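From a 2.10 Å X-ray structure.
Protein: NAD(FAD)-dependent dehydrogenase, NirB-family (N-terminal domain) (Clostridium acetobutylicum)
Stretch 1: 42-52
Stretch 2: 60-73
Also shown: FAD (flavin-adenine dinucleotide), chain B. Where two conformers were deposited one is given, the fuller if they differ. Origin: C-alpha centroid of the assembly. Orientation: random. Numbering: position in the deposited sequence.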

# COMPACT_ATOMS: atom_id res chain seq x y z
N LYS A 42 13.63 -5.13 13.27
CA LYS A 42 14.10 -4.95 14.65
C LYS A 42 13.28 -3.90 15.42
O LYS A 42 13.65 -3.50 16.53
N TYR A 43 12.17 -3.47 14.81
CA TYR A 43 11.30 -2.44 15.38
C TYR A 43 9.90 -2.98 15.64
O TYR A 43 9.43 -3.88 14.93
N LEU A 44 9.25 -2.44 16.66
CA LEU A 44 7.83 -2.69 16.92
C LEU A 44 6.97 -2.19 15.76
O LEU A 44 7.46 -1.43 14.91
N PRO A 45 5.69 -2.62 15.69
CA PRO A 45 4.78 -2.11 14.67
C PRO A 45 4.79 -0.59 14.55
O PRO A 45 4.64 0.11 15.55
N TYR A 46 4.94 -0.11 13.33
CA TYR A 46 4.94 1.33 13.08
C TYR A 46 4.02 1.71 11.92
O TYR A 46 3.68 0.87 11.08
N TYR A 47 3.62 2.98 11.92
CA TYR A 47 2.70 3.51 10.90
C TYR A 47 3.48 3.72 9.61
O TYR A 47 3.94 4.84 9.30
N ARG A 48 3.64 2.62 8.87
CA ARG A 48 4.45 2.58 7.65
C ARG A 48 4.23 3.74 6.64
O ARG A 48 5.21 4.22 6.08
N PRO A 49 2.96 4.17 6.40
CA PRO A 49 2.78 5.28 5.45
C PRO A 49 3.48 6.59 5.81
O PRO A 49 3.56 7.48 4.96
N ARG A 50 4.00 6.71 7.03
CA ARG A 50 4.66 7.95 7.43
C ARG A 50 6.18 7.90 7.20
O ARG A 50 6.88 8.80 7.62
N LEU A 51 6.65 6.86 6.52
CA LEU A 51 8.08 6.73 6.21
C LEU A 51 8.62 7.95 5.45
O LEU A 51 9.78 8.33 5.62
N ASN A 52 7.78 8.56 4.62
CA ASN A 52 8.16 9.78 3.91
C ASN A 52 8.54 10.92 4.86
O ASN A 52 9.35 11.77 4.52
N SER A 60 12.38 10.06 13.59
CA SER A 60 12.95 8.73 13.81
C SER A 60 11.87 7.66 13.97
O SER A 60 10.66 7.95 13.84
N ILE A 61 12.31 6.42 14.21
CA ILE A 61 11.40 5.29 14.39
C ILE A 61 10.41 5.54 15.52
O ILE A 61 9.21 5.28 15.39
N ASP A 62 10.93 6.08 16.62
CA ASP A 62 10.13 6.40 17.80
C ASP A 62 8.91 7.27 17.52
O ASP A 62 7.87 7.11 18.17
N ASP A 63 9.02 8.17 16.53
CA ASP A 63 7.94 9.08 16.18
C ASP A 63 6.83 8.41 15.37
O ASP A 63 5.75 9.00 15.24
N ILE A 64 7.09 7.23 14.82
CA ILE A 64 6.09 6.55 13.98
C ILE A 64 5.59 5.20 14.50
O ILE A 64 4.70 4.60 13.89
N LEU A 65 6.16 4.73 15.61
CA LEU A 65 5.70 3.50 16.28
C LEU A 65 4.23 3.65 16.68
O LEU A 65 3.82 4.71 17.17
N ILE A 66 3.44 2.60 16.47
CA ILE A 66 2.03 2.62 16.88
C ILE A 66 1.93 2.60 18.41
O ILE A 66 1.26 3.44 19.02
N LYS A 67 2.61 1.63 19.02
CA LYS A 67 2.70 1.56 20.48
C LYS A 67 4.15 1.40 20.86
O LYS A 67 4.92 0.76 20.15
N LYS A 68 4.51 1.99 22.00
CA LYS A 68 5.86 1.85 22.56
C LYS A 68 6.00 0.52 23.30
O LYS A 68 5.00 -0.17 23.54
N ASN A 69 7.24 0.16 23.64
CA ASN A 69 7.55 -1.11 24.33
C ASN A 69 6.64 -1.41 25.52
O ASN A 69 6.14 -2.52 25.65
N ASP A 70 6.47 -0.40 26.37
CA ASP A 70 5.70 -0.54 27.60
C ASP A 70 4.27 -1.05 27.38
O ASP A 70 3.71 -1.73 28.23
N TRP A 71 3.69 -0.72 26.23
CA TRP A 71 2.34 -1.16 25.92
C TRP A 71 2.26 -2.68 25.77
O TRP A 71 1.33 -3.30 26.29
N TYR A 72 3.22 -3.27 25.06
CA TYR A 72 3.25 -4.72 24.85
C TYR A 72 3.53 -5.49 26.13
O TYR A 72 3.02 -6.60 26.31
N GLU A 73 4.35 -4.90 27.01
CA GLU A 73 4.65 -5.49 28.32
C GLU A 73 3.46 -5.41 29.28
O GLU A 73 3.09 -6.41 29.91

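Two segments that are mostly loop where they pair can be joined by a very short piece of β-pairing and sealed by apolar side chains around it, and the contact between 42-52 and 60-73 of this dehydrogenase is a compact example, burying 739 Å² in all. At its centre, Tyr46 and Leu65 form a single bridge: Ile66 N donates to Pro45 O (2.9 Å) and Tyr47 N to Ile64 O (2.8 Å), both nearly linear. The apolar side chains pack around this one bridge.

Ile64, the most extensively covered residue, points toward the first stretch. Its p, t rotamer places CD1 3.6 Å from Tyr46 CD2 and 3.9 Å from Leu51 CD2, while its CG2 lies over one face of the Arg50 guanidinium. Tyr46, in the p rotamer, also meets Ile61 (t, p), with Tyr46 CD1 3.6 Å from Ile61 CD1; Ile61 CG1 in turn lies 3.7 Å from Tyr43 CD1. Leu65 starts away from its partner, but its m, t side chain returns, bringing CD2 to 4.0 Å from Leu44 CB.

Beyond the bridge, Tyr72 (m) reaches from its helix toward Leu44 and Pro45, with Tyr72 CE2 3.6 Å from Leu44 CG. Leu44 has off-rotamer chi angles. The Tyr72 hydroxyl serves a second purpose: water 1 accepts from Tyr72 OH (2.7 Å) and Lys67 N (2.9 Å) and donates to Pro45 O (2.6 Å), so a single solvent molecule links three polar groups beside the apolar contacts.

Arg48 illustrates the complementary case, pointing away from the second stretch. Its NE donates to FAD O2A (2.7 Å), and its NH2 to Tyr46 OH (2.9 Å), connecting the cofactor phosphate to a tyrosine whose ring packs against Ile61 and Ile64.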

# COMPACT_ATOMS: atom_id res chain seq x y z
CB LYS A 42 15.60 -4.65 14.70
CG LYS A 42 16.08 -3.54 13.78
CD LYS A 42 17.61 -3.42 13.82
CE LYS A 42 18.15 -2.65 12.61
NZ LYS A 42 18.08 -3.48 11.37
CB TYR A 43 11.23 -1.21 14.44
CG TYR A 43 12.59 -0.78 13.92
CD1 TYR A 43 13.53 -0.19 14.77
CD2 TYR A 43 12.96 -1.02 12.59
CE1 TYR A 43 14.79 0.19 14.30
CE2 TYR A 43 14.22 -0.64 12.12
CZ TYR A 43 15.12 -0.05 12.98
OH TYR A 43 16.37 0.33 12.53
CB LEU A 44 7.43 -2.01 18.23
CG LEU A 44 7.52 -2.78 19.57
CD1 LEU A 44 8.10 -4.19 19.48
CD2 LEU A 44 8.18 -1.96 20.66
CB PRO A 45 3.42 -2.61 15.14
CG PRO A 45 3.73 -3.94 15.75
CD PRO A 45 5.12 -3.80 16.37
CB TYR A 46 6.36 1.85 12.87
CG TYR A 46 7.16 1.16 11.78
CD1 TYR A 46 8.00 0.08 12.07
CD2 TYR A 46 7.11 1.62 10.46
CE1 TYR A 46 8.77 -0.53 11.08
CE2 TYR A 46 7.87 1.01 9.46
CZ TYR A 46 8.70 -0.06 9.77
OH TYR A 46 9.45 -0.65 8.77
CB TYR A 47 2.05 4.81 11.37
CG TYR A 47 0.74 5.11 10.68
CD1 TYR A 47 0.71 5.85 9.50
CD2 TYR A 47 -0.46 4.63 11.19
CE1 TYR A 47 -0.50 6.11 8.84
CE2 TYR A 47 -1.67 4.89 10.55
CZ TYR A 47 -1.68 5.64 9.38
OH TYR A 47 -2.85 5.89 8.73
CB ARG A 48 4.31 1.20 6.97
CG ARG A 48 5.37 0.89 5.89
CD ARG A 48 5.20 -0.55 5.32
NE ARG A 48 5.28 -1.56 6.39
CZ ARG A 48 6.41 -1.90 7.03
NH1 ARG A 48 6.37 -2.81 7.99
NH2 ARG A 48 7.57 -1.34 6.70
CB PRO A 49 1.25 5.48 5.43
CG PRO A 49 0.70 4.10 5.72
CD PRO A 49 1.67 3.57 6.77
CB ARG A 50 4.34 8.35 8.87
CG ARG A 50 2.89 8.22 9.22
CD ARG A 50 2.35 9.39 9.99
NE ARG A 50 2.75 9.39 11.38
CZ ARG A 50 3.52 10.32 11.95
NH1 ARG A 50 4.01 11.33 11.25
NH2 ARG A 50 3.82 10.22 13.23
CB LEU A 51 8.37 5.41 5.46
CG LEU A 51 8.41 4.14 6.34
CD1 LEU A 51 8.55 2.89 5.49
CD2 LEU A 51 9.52 4.20 7.39
CB ASN A 52 7.07 10.20 2.93
CG ASN A 52 7.10 9.39 1.64
OD1 ASN A 52 8.16 9.16 1.07
ND2 ASN A 52 5.93 8.95 1.18
CB SER A 60 13.90 8.74 15.01
OG SER A 60 13.20 9.05 16.20
CB ILE A 61 12.17 3.92 14.56
CG1 ILE A 61 11.19 2.74 14.76
CG2 ILE A 61 13.19 3.97 15.72
CD1 ILE A 61 10.32 2.39 13.55
CB ASP A 62 11.03 7.03 18.85
CG ASP A 62 12.33 6.27 19.01
OD1 ASP A 62 12.27 5.04 19.26
OD2 ASP A 62 13.42 6.89 18.88
CB ASP A 63 8.46 10.27 15.37
CG ASP A 63 9.57 10.99 16.05
OD1 ASP A 63 9.47 11.25 17.27
OD2 ASP A 63 10.56 11.30 15.36
CB ILE A 64 6.51 6.44 12.48
CG1 ILE A 64 7.80 5.61 12.31
CG2 ILE A 64 6.62 7.84 11.83
CD1 ILE A 64 8.00 5.11 10.88
CB LEU A 65 6.55 3.22 17.55
CG LEU A 65 8.02 2.81 17.38
CD1 LEU A 65 8.78 2.65 18.72
CD2 LEU A 65 8.14 1.54 16.54
CB ILE A 66 1.19 1.47 16.24
CG1 ILE A 66 1.22 1.52 14.70
CG2 ILE A 66 -0.26 1.59 16.70
CD1 ILE A 66 0.59 0.25 13.98
CB LYS A 67 1.90 0.37 21.03
CG LYS A 67 0.42 0.38 20.68
CD LYS A 67 -0.37 1.45 21.42
CE LYS A 67 -1.81 1.44 20.94
NZ LYS A 67 -2.62 2.48 21.60
CB LYS A 68 6.18 3.03 23.49
CG LYS A 68 5.95 4.40 22.85
CD LYS A 68 7.22 4.99 22.26
CE LYS A 68 6.95 6.32 21.57
NZ LYS A 68 8.00 7.34 21.87
CB ASN A 69 9.01 -1.13 24.79
CG ASN A 69 9.92 -1.84 23.81
OD1 ASN A 69 10.08 -3.06 23.86
ND2 ASN A 69 10.53 -1.08 22.91
CB ASP A 70 5.67 0.78 28.38
CG ASP A 70 5.46 0.57 29.87
OD1 ASP A 70 5.53 -0.59 30.32
OD2 ASP A 70 5.23 1.57 30.58
CB TRP A 71 1.83 -0.47 24.66
CG TRP A 71 0.40 -0.74 24.35
CD1 TRP A 71 -0.68 -0.02 24.78
CD2 TRP A 71 -0.11 -1.79 23.52
NE1 TRP A 71 -1.84 -0.57 24.27
CE2 TRP A 71 -1.52 -1.66 23.50
CE3 TRP A 71 0.48 -2.84 22.81
CZ2 TRP A 71 -2.34 -2.53 22.79
CZ3 TRP A 71 -0.34 -3.71 22.09
CH2 TRP A 71 -1.73 -3.55 22.09
CB TYR A 72 4.27 -5.11 23.77
CG TYR A 72 3.95 -4.54 22.40
CD1 TYR A 72 3.14 -5.24 21.51
CD2 TYR A 72 4.44 -3.29 22.02
CE1 TYR A 72 2.83 -4.71 20.26
CE2 TYR A 72 4.13 -2.75 20.77
CZ TYR A 72 3.33 -3.46 19.90
OH TYR A 72 3.05 -2.92 18.68
CB GLU A 73 5.89 -4.84 28.95
CG GLU A 73 7.21 -5.41 28.44
CD GLU A 73 8.42 -4.78 29.08
OE1 GLU A 73 8.40 -4.49 30.30
OE2 GLU A 73 9.42 -4.57 28.36
PA FAD B . 3.32 -4.57 6.66
O1A FAD B . 4.22 -4.81 5.48
O2A FAD B . 3.20 -3.11 7.03
O5B FAD B . 3.85 -5.41 7.92
C5B FAD B . 4.18 -6.78 7.78
C4B FAD B . 5.36 -7.10 8.70
O4B FAD B . 5.62 -8.50 8.67
C3B FAD B . 6.63 -6.41 8.22
O3B FAD B . 7.22 -5.72 9.31
C2B FAD B . 7.54 -7.52 7.73
O2B FAD B . 8.90 -7.29 8.02
C1B FAD B . 7.02 -8.73 8.50
N9A FAD B . 7.27 -10.01 7.83
C8A FAD B . 7.28 -10.28 6.49
N7A FAD B . 7.56 -11.59 6.31
C5A FAD B . 7.72 -12.17 7.51
C6A FAD B . 8.03 -13.48 7.89
N6A FAD B . 8.48 -14.35 6.98
N1A FAD B . 8.14 -13.78 9.23
C2A FAD B . 7.96 -12.80 10.19
N3A FAD B . 7.67 -11.50 9.81
C4A FAD B . 7.55 -11.19 8.49
N1 FAD B . -1.33 2.82 2.56
C2 FAD B . -2.40 3.69 2.52
O2 FAD B . -3.53 3.27 2.70
N3 FAD B . -2.21 5.04 2.30
C4 FAD B . -0.93 5.53 2.11
O4 FAD B . -0.80 6.74 1.91
C4X FAD B . 0.16 4.65 2.14
N5 FAD B . 1.45 5.12 1.95
C5X FAD B . 2.53 4.25 1.98
C6 FAD B . 3.83 4.73 1.79
C7 FAD B . 4.91 3.83 1.84
C7M FAD B . 6.31 4.34 1.64
C8 FAD B . 4.69 2.47 2.06
C8M FAD B . 5.83 1.49 2.11
C9 FAD B . 3.39 2.01 2.24
C9A FAD B . 2.31 2.89 2.21
N10 FAD B . 1.01 2.42 2.40
C10 FAD B . -0.05 3.29 2.37
C1' FAD B . 0.77 0.96 2.62
C2' FAD B . 0.60 0.61 4.08
O2' FAD B . 1.82 0.86 4.75
C3' FAD B . 0.25 -0.87 4.14
O3' FAD B . -1.02 -1.08 3.57
C4' FAD B . 0.23 -1.42 5.56
O4' FAD B . 1.48 -1.19 6.20
C5' FAD B . -0.01 -2.92 5.49
O5' FAD B . 0.17 -3.43 6.78
P FAD B . 0.48 -4.98 6.98
O1P FAD B . 0.56 -5.27 8.47
O2P FAD B . -0.51 -5.84 6.23
O3P FAD B . 1.90 -5.22 6.26
O HOH W 1 4.25 -0.58 18.00